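Local coordinates for protein taurocyamine kinase (PDB 4WOD) that reversibly transfers phosphate between ATP and taurocyamine, a guanidino substrate, in a magnesium-dependent reaction, its chain being built from two duplicated kinase repeats, at residues V491-P497 / C583-M588; L145-S150 / I219-I225; F107-Y113 / M338-R343. The protein carries 4 engineered substitutions. Residue numbers count along the deposited sequence, not the author numbering.

In the fold
Duplication of a whole enzyme places equivalent structural elements twice along one chain. From the N terminus, 107-113 comes first, just before strand 117-126, and waits for helix 331-355 to close contact 3, the widest loop here. Nested inside that loop is contact 2, which joins helix 139-154 to the connection between strands 215-219 and 225-232. Both belong to the first repeat, their centres about 32 Å apart. Contact 1 follows in the second repeat, about 60 Å centre to centre from contact 2. It joins the loop between strand 480-489 and helix 502-517 to the connection between strands 578-582 and 588-595, the counterpart of 219-225 in contact 2.

Contact 1 of 3, residues V491-P497 / C583-M588; sequences VEGFLFP and CEEDHM. Engineered in segment 491-497: Gly493 (natural residue Asp).
A single histidine can knit two loops together. His587, in the m rotamer with chi2 of 155°, points toward 491-497 and uses both ring nitrogens. Its ND1 accepts from Val491 N at 2.9 Å in an almost straight bond, while its NE2 donates to Leu495 O at 2.8 Å. The segment wraps round the ring because Val491 to Phe494 form a type II turn, closed by a weak Phe494 N to Val491 O bond of 3.4 Å, with the engineered Gly493 at phi 95°. Phe496, also m, directs its edge at the face of His587 in an offset edge-to-face pair, centroids 5.4 Å apart and planes at 79°. In this phosphagen kinase fold, 583-588 is the connection between antiparallel strands 578-582 and 588-595. Cys583, with phi and psi both positive, donates its N to His587 O at 2.8 Å across the base. Pro497 lies against this loop, its CA 5.9 Å from that of Glu585: Pro497 CB is 3.3 Å from Glu584 O and 3.8 Å from Cys583 SG, and Pro497 CD is 3.3 Å from Glu585 O. Val491, chi1 t, places CG2 4.2 Å from Met588 CE. Outside, Glu584 forms a salt bridge with Arg589, a predicted ATP-binding residue.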
# COMPACT_ATOMS: atom_id res chain seq x y z
N VAL A 491 11.51 4.23 -25.63
CA VAL A 491 12.56 3.62 -26.41
C VAL A 491 11.95 2.46 -27.20
O VAL A 491 11.29 1.57 -26.62
CB VAL A 491 13.71 3.11 -25.52
CG1 VAL A 491 14.77 2.35 -26.36
CG2 VAL A 491 14.34 4.28 -24.72
N GLU A 492 12.17 2.46 -28.51
CA GLU A 492 11.68 1.37 -29.36
C GLU A 492 12.13 -0.01 -28.89
O GLU A 492 13.28 -0.19 -28.47
CB GLU A 492 12.15 1.55 -30.80
CG GLU A 492 11.25 2.43 -31.65
CD GLU A 492 11.65 2.42 -33.11
OE1 GLU A 492 12.43 1.51 -33.50
OE2 GLU A 492 11.21 3.30 -33.87
N GLY A 493 11.23 -0.97 -28.94
CA GLY A 493 11.57 -2.33 -28.58
C GLY A 493 11.27 -2.76 -27.16
O GLY A 493 11.35 -3.94 -26.85
N PHE A 494 10.94 -1.80 -26.28
CA PHE A 494 10.66 -2.12 -24.88
C PHE A 494 9.20 -1.94 -24.48
O PHE A 494 8.56 -0.94 -24.83
CB PHE A 494 11.53 -1.25 -23.96
CG PHE A 494 12.99 -1.59 -24.03
CD1 PHE A 494 13.53 -2.56 -23.19
CD2 PHE A 494 13.81 -0.99 -24.97
CE1 PHE A 494 14.87 -2.89 -23.27
CE2 PHE A 494 15.14 -1.32 -25.05
CZ PHE A 494 15.67 -2.27 -24.20
N LEU A 495 8.70 -2.89 -23.70
CA LEU A 495 7.47 -2.71 -22.98
C LEU A 495 7.61 -1.47 -22.08
O LEU A 495 8.71 -1.13 -21.66
CB LEU A 495 7.15 -3.94 -22.13
CG LEU A 495 6.84 -5.20 -22.92
CD1 LEU A 495 6.49 -6.34 -21.96
CD2 LEU A 495 5.70 -4.91 -23.89
N PHE A 496 6.50 -0.81 -21.81
CA PHE A 496 6.51 0.41 -20.98
C PHE A 496 6.68 0.11 -19.48
O PHE A 496 6.53 -1.05 -19.08
CB PHE A 496 5.23 1.22 -21.24
CG PHE A 496 5.18 1.82 -22.60
CD1 PHE A 496 6.30 1.82 -23.43
CD2 PHE A 496 4.00 2.40 -23.06
CE1 PHE A 496 6.25 2.41 -24.69
CE2 PHE A 496 3.94 2.96 -24.31
CZ PHE A 496 5.07 2.97 -25.13
N PRO A 497 7.01 1.14 -18.64
CA PRO A 497 7.31 0.83 -17.24
C PRO A 497 6.13 0.27 -16.46
O PRO A 497 6.29 -0.11 -15.33
CB PRO A 497 7.74 2.19 -16.65
CG PRO A 497 8.25 2.98 -17.85
CD PRO A 497 7.34 2.53 -19.00
N CYS A 583 12.88 5.54 -16.32
CA CYS A 583 11.89 4.49 -16.09
C CYS A 583 10.92 4.74 -14.92
O CYS A 583 10.64 3.82 -14.14
CB CYS A 583 12.61 3.15 -15.86
SG CYS A 583 11.52 1.73 -16.13
N GLU A 584 10.40 5.95 -14.81
CA GLU A 584 9.30 6.21 -13.88
C GLU A 584 7.97 5.83 -14.53
O GLU A 584 7.55 4.66 -14.47
CB GLU A 584 9.28 7.67 -13.42
CG GLU A 584 8.26 7.92 -12.34
CD GLU A 584 8.39 9.30 -11.72
OE1 GLU A 584 8.48 9.37 -10.47
OE2 GLU A 584 8.39 10.30 -12.47
N GLU A 585 7.30 6.79 -15.17
CA GLU A 585 6.08 6.46 -15.92
C GLU A 585 6.41 6.18 -17.38
O GLU A 585 5.86 5.27 -18.00
CB GLU A 585 5.05 7.57 -15.84
CG GLU A 585 3.76 7.25 -16.58
CD GLU A 585 2.72 8.35 -16.45
OE1 GLU A 585 2.22 8.55 -15.32
OE2 GLU A 585 2.42 9.02 -17.45
N ASP A 586 7.31 7.00 -17.93
CA ASP A 586 7.82 6.79 -19.27
C ASP A 586 9.24 6.30 -19.13
O ASP A 586 9.87 6.52 -18.06
CB ASP A 586 7.77 8.08 -20.10
CG ASP A 586 6.36 8.43 -20.57
OD1 ASP A 586 5.68 7.53 -21.09
OD2 ASP A 586 5.96 9.60 -20.42
N HIS A 587 9.77 5.69 -20.19
CA HIS A 587 11.14 5.21 -20.18
C HIS A 587 12.07 6.35 -19.77
O HIS A 587 13.03 6.13 -19.04
CB HIS A 587 11.56 4.65 -21.53
CG HIS A 587 10.86 3.37 -21.89
ND1 HIS A 587 10.68 2.96 -23.19
CD2 HIS A 587 10.27 2.44 -21.11
CE1 HIS A 587 10.01 1.82 -23.20
NE2 HIS A 587 9.76 1.48 -21.95
N MET A 588 11.78 7.54 -20.26
CA MET A 588 12.52 8.74 -19.86
C MET A 588 11.65 9.98 -19.73
O MET A 588 10.72 10.18 -20.51
CB MET A 588 13.64 9.05 -20.85
CG MET A 588 14.80 8.10 -20.87
SD MET A 588 15.96 8.67 -22.17
CE MET A 588 15.07 8.25 -23.65

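Contact 2 of 3, residues L145-S150 / I219-I225; sequences LENKIS and INEEDHI. With ARG (arginine), chain B.
Apolar packing seats helix 139-154 against the connection between strands 215-219 and 225-232. Leu145 and Ile149, one turn apart, point toward 219-225; the CA of Glu146 lies 6.5 Å from that of Ile219. Ile149 (m, t) sets CG2 3.5 Å from Ile219 CD1 and CD1 3.6 Å from Ile225 CG1. A CH-pi contact follows: Leu145 (t, p) holds CD2 3.4 Å from the His224 ring centroid, over its face. Within the connection, Asn220, with positive phi and psi, donates its N to His224 O at 2.9 Å. In the antiparallel sheet of the phosphagen kinase catalytic domain, this turn carries Glu222, which binds arginine here, at its far end. His224 is bonded at ND1 by Val128 N and at NE2 to Gly132 O, much as His587 is held by Val491 and Leu495 in contact 1. Glu222 hydrogen-bonds the bound arginine: OE1 meets ligand NH1 in a very short 2.5 Å hydrogen bond, and OE2 meets ligand NH2 in a weak one of 3.4 Å.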
# COMPACT_ATOMS: atom_id res chain seq x y z
N LEU A 145 -4.92 -19.89 38.57
CA LEU A 145 -5.64 -19.63 37.32
C LEU A 145 -5.54 -20.82 36.38
O LEU A 145 -6.54 -21.27 35.80
CB LEU A 145 -5.10 -18.34 36.66
CG LEU A 145 -5.69 -17.91 35.32
CD1 LEU A 145 -7.21 -17.76 35.41
CD2 LEU A 145 -5.01 -16.62 34.83
N GLU A 146 -4.33 -21.37 36.25
CA GLU A 146 -4.11 -22.56 35.43
C GLU A 146 -5.00 -23.72 35.91
O GLU A 146 -5.66 -24.37 35.10
CB GLU A 146 -2.64 -22.99 35.45
CG GLU A 146 -2.35 -24.21 34.58
CD GLU A 146 -1.05 -24.92 34.95
OE1 GLU A 146 -0.43 -24.56 35.98
OE2 GLU A 146 -0.64 -25.83 34.19
N ASN A 147 -5.02 -23.95 37.23
CA ASN A 147 -5.83 -25.02 37.81
C ASN A 147 -7.31 -24.82 37.52
O ASN A 147 -8.01 -25.76 37.12
CB ASN A 147 -5.63 -25.12 39.33
CG ASN A 147 -4.23 -25.60 39.73
OD1 ASN A 147 -3.53 -26.23 38.95
ND2 ASN A 147 -3.84 -25.29 40.95
N LYS A 148 -7.78 -23.60 37.73
CA LYS A 148 -9.16 -23.22 37.44
C LYS A 148 -9.49 -23.54 35.98
O LYS A 148 -10.53 -24.14 35.67
CB LYS A 148 -9.36 -21.73 37.73
CG LYS A 148 -10.81 -21.27 37.83
CD LYS A 148 -10.86 -19.73 37.91
CE LYS A 148 -12.09 -19.24 38.64
NZ LYS A 148 -11.94 -19.38 40.13
N ILE A 149 -8.58 -23.17 35.09
CA ILE A 149 -8.82 -23.39 33.66
C ILE A 149 -8.72 -24.88 33.26
O ILE A 149 -9.57 -25.37 32.50
CB ILE A 149 -7.85 -22.55 32.80
CG1 ILE A 149 -8.17 -21.06 32.98
CG2 ILE A 149 -8.02 -22.91 31.34
CD1 ILE A 149 -7.13 -20.09 32.42
N SER A 150 -7.69 -25.59 33.74
CA SER A 150 -7.57 -27.00 33.35
C SER A 150 -8.75 -27.81 33.88
O SER A 150 -9.17 -28.79 33.26
CB SER A 150 -6.26 -27.62 33.83
OG SER A 150 -6.18 -27.59 35.24
N ILE A 219 -2.87 -22.16 27.78
CA ILE A 219 -3.13 -21.58 29.08
C ILE A 219 -1.96 -20.70 29.51
O ILE A 219 -0.84 -21.18 29.64
CB ILE A 219 -3.38 -22.66 30.14
CG1 ILE A 219 -4.54 -23.57 29.70
CG2 ILE A 219 -3.67 -22.02 31.50
CD1 ILE A 219 -5.00 -24.51 30.78
N ASN A 220 -2.25 -19.41 29.69
CA ASN A 220 -1.30 -18.41 30.21
C ASN A 220 -0.09 -18.18 29.32
O ASN A 220 0.98 -17.76 29.79
CB ASN A 220 -0.87 -18.80 31.62
CG ASN A 220 -1.92 -18.43 32.65
OD1 ASN A 220 -2.65 -17.47 32.44
ND2 ASN A 220 -2.00 -19.18 33.76
N GLU A 221 -0.27 -18.40 28.02
CA GLU A 221 0.79 -18.08 27.07
C GLU A 221 0.95 -16.56 26.95
O GLU A 221 2.06 -16.05 26.81
CB GLU A 221 0.50 -18.71 25.70
CG GLU A 221 1.55 -18.38 24.64
CD GLU A 221 1.19 -17.17 23.79
OE1 GLU A 221 -0.02 -16.90 23.61
OE2 GLU A 221 2.12 -16.50 23.29
N GLU A 222 -0.17 -15.85 27.01
CA GLU A 222 -0.19 -14.39 26.89
C GLU A 222 -1.52 -13.92 27.47
O GLU A 222 -1.56 -13.21 28.48
CB GLU A 222 -0.06 -13.95 25.42
CG GLU A 222 -0.47 -12.50 25.20
CD GLU A 222 -0.21 -12.01 23.79
OE1 GLU A 222 -1.12 -11.39 23.21
OE2 GLU A 222 0.91 -12.21 23.26
N ASP A 223 -2.60 -14.33 26.80
CA ASP A 223 -3.91 -14.28 27.41
C ASP A 223 -4.09 -15.46 28.34
O ASP A 223 -3.31 -16.42 28.31
CB ASP A 223 -5.00 -14.27 26.32
CG ASP A 223 -5.10 -12.92 25.62
OD1 ASP A 223 -5.21 -11.89 26.32
OD2 ASP A 223 -5.00 -12.87 24.38
N HIS A 224 -5.10 -15.36 29.21
CA HIS A 224 -5.37 -16.42 30.16
C HIS A 224 -5.65 -17.71 29.38
O HIS A 224 -5.05 -18.77 29.64
CB HIS A 224 -6.55 -16.05 31.07
CG HIS A 224 -6.20 -14.96 32.05
ND1 HIS A 224 -7.14 -14.33 32.84
CD2 HIS A 224 -5.01 -14.39 32.36
CE1 HIS A 224 -6.54 -13.43 33.60
NE2 HIS A 224 -5.25 -13.45 33.33
N ILE A 225 -6.55 -17.58 28.41
CA ILE A 225 -6.92 -18.68 27.53
C ILE A 225 -6.86 -18.24 26.08
O ILE A 225 -7.36 -17.16 25.74
CB ILE A 225 -8.35 -19.18 27.81
CG1 ILE A 225 -8.65 -19.16 29.32
CG2 ILE A 225 -8.54 -20.55 27.22
CD1 ILE A 225 -10.11 -19.39 29.69
N ARG B . -0.21 -4.76 16.77
CA ARG B . 0.57 -5.25 17.87
C ARG B . 1.89 -4.57 18.16
O ARG B . 2.71 -4.36 17.24
CB ARG B . 0.75 -6.72 17.77
CG ARG B . -0.44 -7.47 18.29
CD ARG B . 0.02 -8.16 19.53
NE ARG B . -1.06 -8.92 20.09
CZ ARG B . -0.94 -10.16 20.46
NH1 ARG B . -1.95 -10.79 20.97
NH2 ARG B . 0.20 -10.77 20.29
OXT ARG B . 1.95 -4.27 19.36

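Contact 3 of 3, residues F107-Y113 / M338-R343; sequences FTDLNTY and MHSGVR
In the catalytic domain of the first phosphagen kinase repeat, the loop 107-113, just ahead of strand 117-126, packs on helix 331-355, which lies along the antiparallel sheet. The loop contains an Asx turn, Asp109 OD1 accepting from Asn111 N at 2.9 Å, and a 3-10 turn at 110-112. On the helix, Met338 comes first, its CE 3.9 Å from Leu110 CD1. His339 (chi1 t, chi2 -93°) follows, pointing toward the loop and burying more surface here than any other residue: its NE2 donates to Thr108 O at 2.8 Å, Phe107 CB sits 3.9 Å from its ring centroid in a CH-pi contact, and Leu110 CD2 is 3.6 Å from NE2. A turn after Met338, Val342 CG1 lies 3.9 Å from Leu110 CD1, so that Leu110 (m, t) packs against Met338, His339, Val342 and Arg343, on the side of the helix that faces the loop. Arg343 CA is 6.5 Å from Leu110 CA. Arg343, extended along chi1 to chi3, has its NE in a salt bridge with Glu347. Its CG stands 3.7 Å from the centroid of the Tyr113 ring, over the face, and Tyr113 OH is hydrogen-bonded to Thr108 OG1 at 2.6 Å.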
# COMPACT_ATOMS: atom_id res chain seq x y z
N PHE A 107 -21.55 -22.25 5.86
CA PHE A 107 -20.70 -21.56 4.89
C PHE A 107 -20.20 -22.51 3.80
O PHE A 107 -19.88 -23.66 4.10
CB PHE A 107 -19.49 -20.96 5.58
CG PHE A 107 -19.81 -19.85 6.52
CD1 PHE A 107 -20.18 -18.60 6.03
CD2 PHE A 107 -19.76 -20.05 7.87
CE1 PHE A 107 -20.48 -17.57 6.89
CE2 PHE A 107 -20.05 -19.02 8.75
CZ PHE A 107 -20.41 -17.79 8.26
N THR A 108 -20.06 -22.03 2.57
CA THR A 108 -19.54 -22.89 1.52
C THR A 108 -18.11 -23.28 1.87
O THR A 108 -17.40 -22.52 2.55
CB THR A 108 -19.59 -22.22 0.12
OG1 THR A 108 -18.90 -20.96 0.16
CG2 THR A 108 -21.03 -21.98 -0.31
N ASP A 109 -17.69 -24.48 1.47
CA ASP A 109 -16.32 -24.90 1.70
C ASP A 109 -15.41 -24.00 0.88
O ASP A 109 -15.66 -23.80 -0.31
CB ASP A 109 -16.11 -26.36 1.32
CG ASP A 109 -14.78 -26.88 1.82
OD1 ASP A 109 -13.74 -26.46 1.27
OD2 ASP A 109 -14.76 -27.71 2.77
N LEU A 110 -14.35 -23.47 1.49
CA LEU A 110 -13.55 -22.46 0.80
C LEU A 110 -12.71 -23.04 -0.34
O LEU A 110 -12.22 -22.29 -1.21
CB LEU A 110 -12.65 -21.72 1.81
CG LEU A 110 -13.44 -20.64 2.55
CD1 LEU A 110 -12.65 -19.95 3.68
CD2 LEU A 110 -13.99 -19.62 1.56
N ASN A 111 -12.55 -24.36 -0.38
CA ASN A 111 -11.81 -24.95 -1.48
C ASN A 111 -12.66 -25.05 -2.75
O ASN A 111 -12.15 -25.41 -3.82
CB ASN A 111 -11.26 -26.31 -1.07
CG ASN A 111 -9.82 -26.19 -0.64
OD1 ASN A 111 -9.11 -25.30 -1.11
ND2 ASN A 111 -9.39 -27.04 0.28
N THR A 112 -13.93 -24.69 -2.65
CA THR A 112 -14.77 -24.54 -3.83
C THR A 112 -14.14 -23.55 -4.83
O THR A 112 -14.30 -23.68 -6.03
CB THR A 112 -16.19 -24.06 -3.45
OG1 THR A 112 -16.76 -24.96 -2.49
CG2 THR A 112 -17.10 -23.98 -4.68
N TYR A 113 -13.39 -22.57 -4.31
CA TYR A 113 -12.85 -21.50 -5.14
C TYR A 113 -11.41 -21.77 -5.56
O TYR A 113 -10.47 -21.08 -5.16
CB TYR A 113 -13.02 -20.16 -4.39
CG TYR A 113 -14.40 -20.12 -3.82
CD1 TYR A 113 -15.52 -20.03 -4.66
CD2 TYR A 113 -14.61 -20.27 -2.46
CE1 TYR A 113 -16.79 -20.05 -4.14
CE2 TYR A 113 -15.88 -20.30 -1.94
CZ TYR A 113 -16.96 -20.19 -2.77
OH TYR A 113 -18.22 -20.22 -2.23
N MET A 338 -14.80 -12.67 7.14
CA MET A 338 -13.73 -13.54 6.70
C MET A 338 -14.15 -14.37 5.49
O MET A 338 -13.47 -14.41 4.47
CB MET A 338 -13.29 -14.48 7.83
CG MET A 338 -12.17 -15.44 7.46
SD MET A 338 -12.79 -17.05 6.88
CE MET A 338 -11.27 -17.98 6.75
N HIS A 339 -15.29 -15.04 5.62
CA HIS A 339 -15.67 -15.99 4.59
C HIS A 339 -15.95 -15.30 3.26
O HIS A 339 -15.52 -15.77 2.21
CB HIS A 339 -16.88 -16.81 5.01
CG HIS A 339 -17.23 -17.87 4.02
ND1 HIS A 339 -18.14 -17.68 3.00
CD2 HIS A 339 -16.77 -19.13 3.87
CE1 HIS A 339 -18.23 -18.77 2.28
NE2 HIS A 339 -17.41 -19.68 2.78
N SER A 340 -16.69 -14.19 3.34
CA SER A 340 -17.06 -13.41 2.17
C SER A 340 -15.83 -12.86 1.47
O SER A 340 -15.68 -13.01 0.26
CB SER A 340 -17.98 -12.26 2.55
OG SER A 340 -19.25 -12.76 2.92
N GLY A 341 -14.97 -12.21 2.24
CA GLY A 341 -13.75 -11.63 1.69
C GLY A 341 -12.80 -12.67 1.12
O GLY A 341 -12.28 -12.49 0.01
N VAL A 342 -12.56 -13.76 1.87
CA VAL A 342 -11.62 -14.76 1.42
C VAL A 342 -12.17 -15.40 0.13
O VAL A 342 -11.42 -15.62 -0.84
CB VAL A 342 -11.34 -15.86 2.50
CG1 VAL A 342 -10.70 -17.06 1.88
CG2 VAL A 342 -10.42 -15.31 3.62
N ARG A 343 -13.47 -15.68 0.13
CA ARG A 343 -14.09 -16.24 -1.05
C ARG A 343 -13.86 -15.34 -2.29
O ARG A 343 -13.41 -15.82 -3.33
CB ARG A 343 -15.60 -16.46 -0.83
CG ARG A 343 -16.32 -16.72 -2.14
CD ARG A 343 -17.82 -16.96 -1.96
NE ARG A 343 -18.39 -17.41 -3.22
CZ ARG A 343 -19.64 -17.84 -3.37
NH1 ARG A 343 -20.46 -17.90 -2.33
NH2 ARG A 343 -20.07 -18.24 -4.57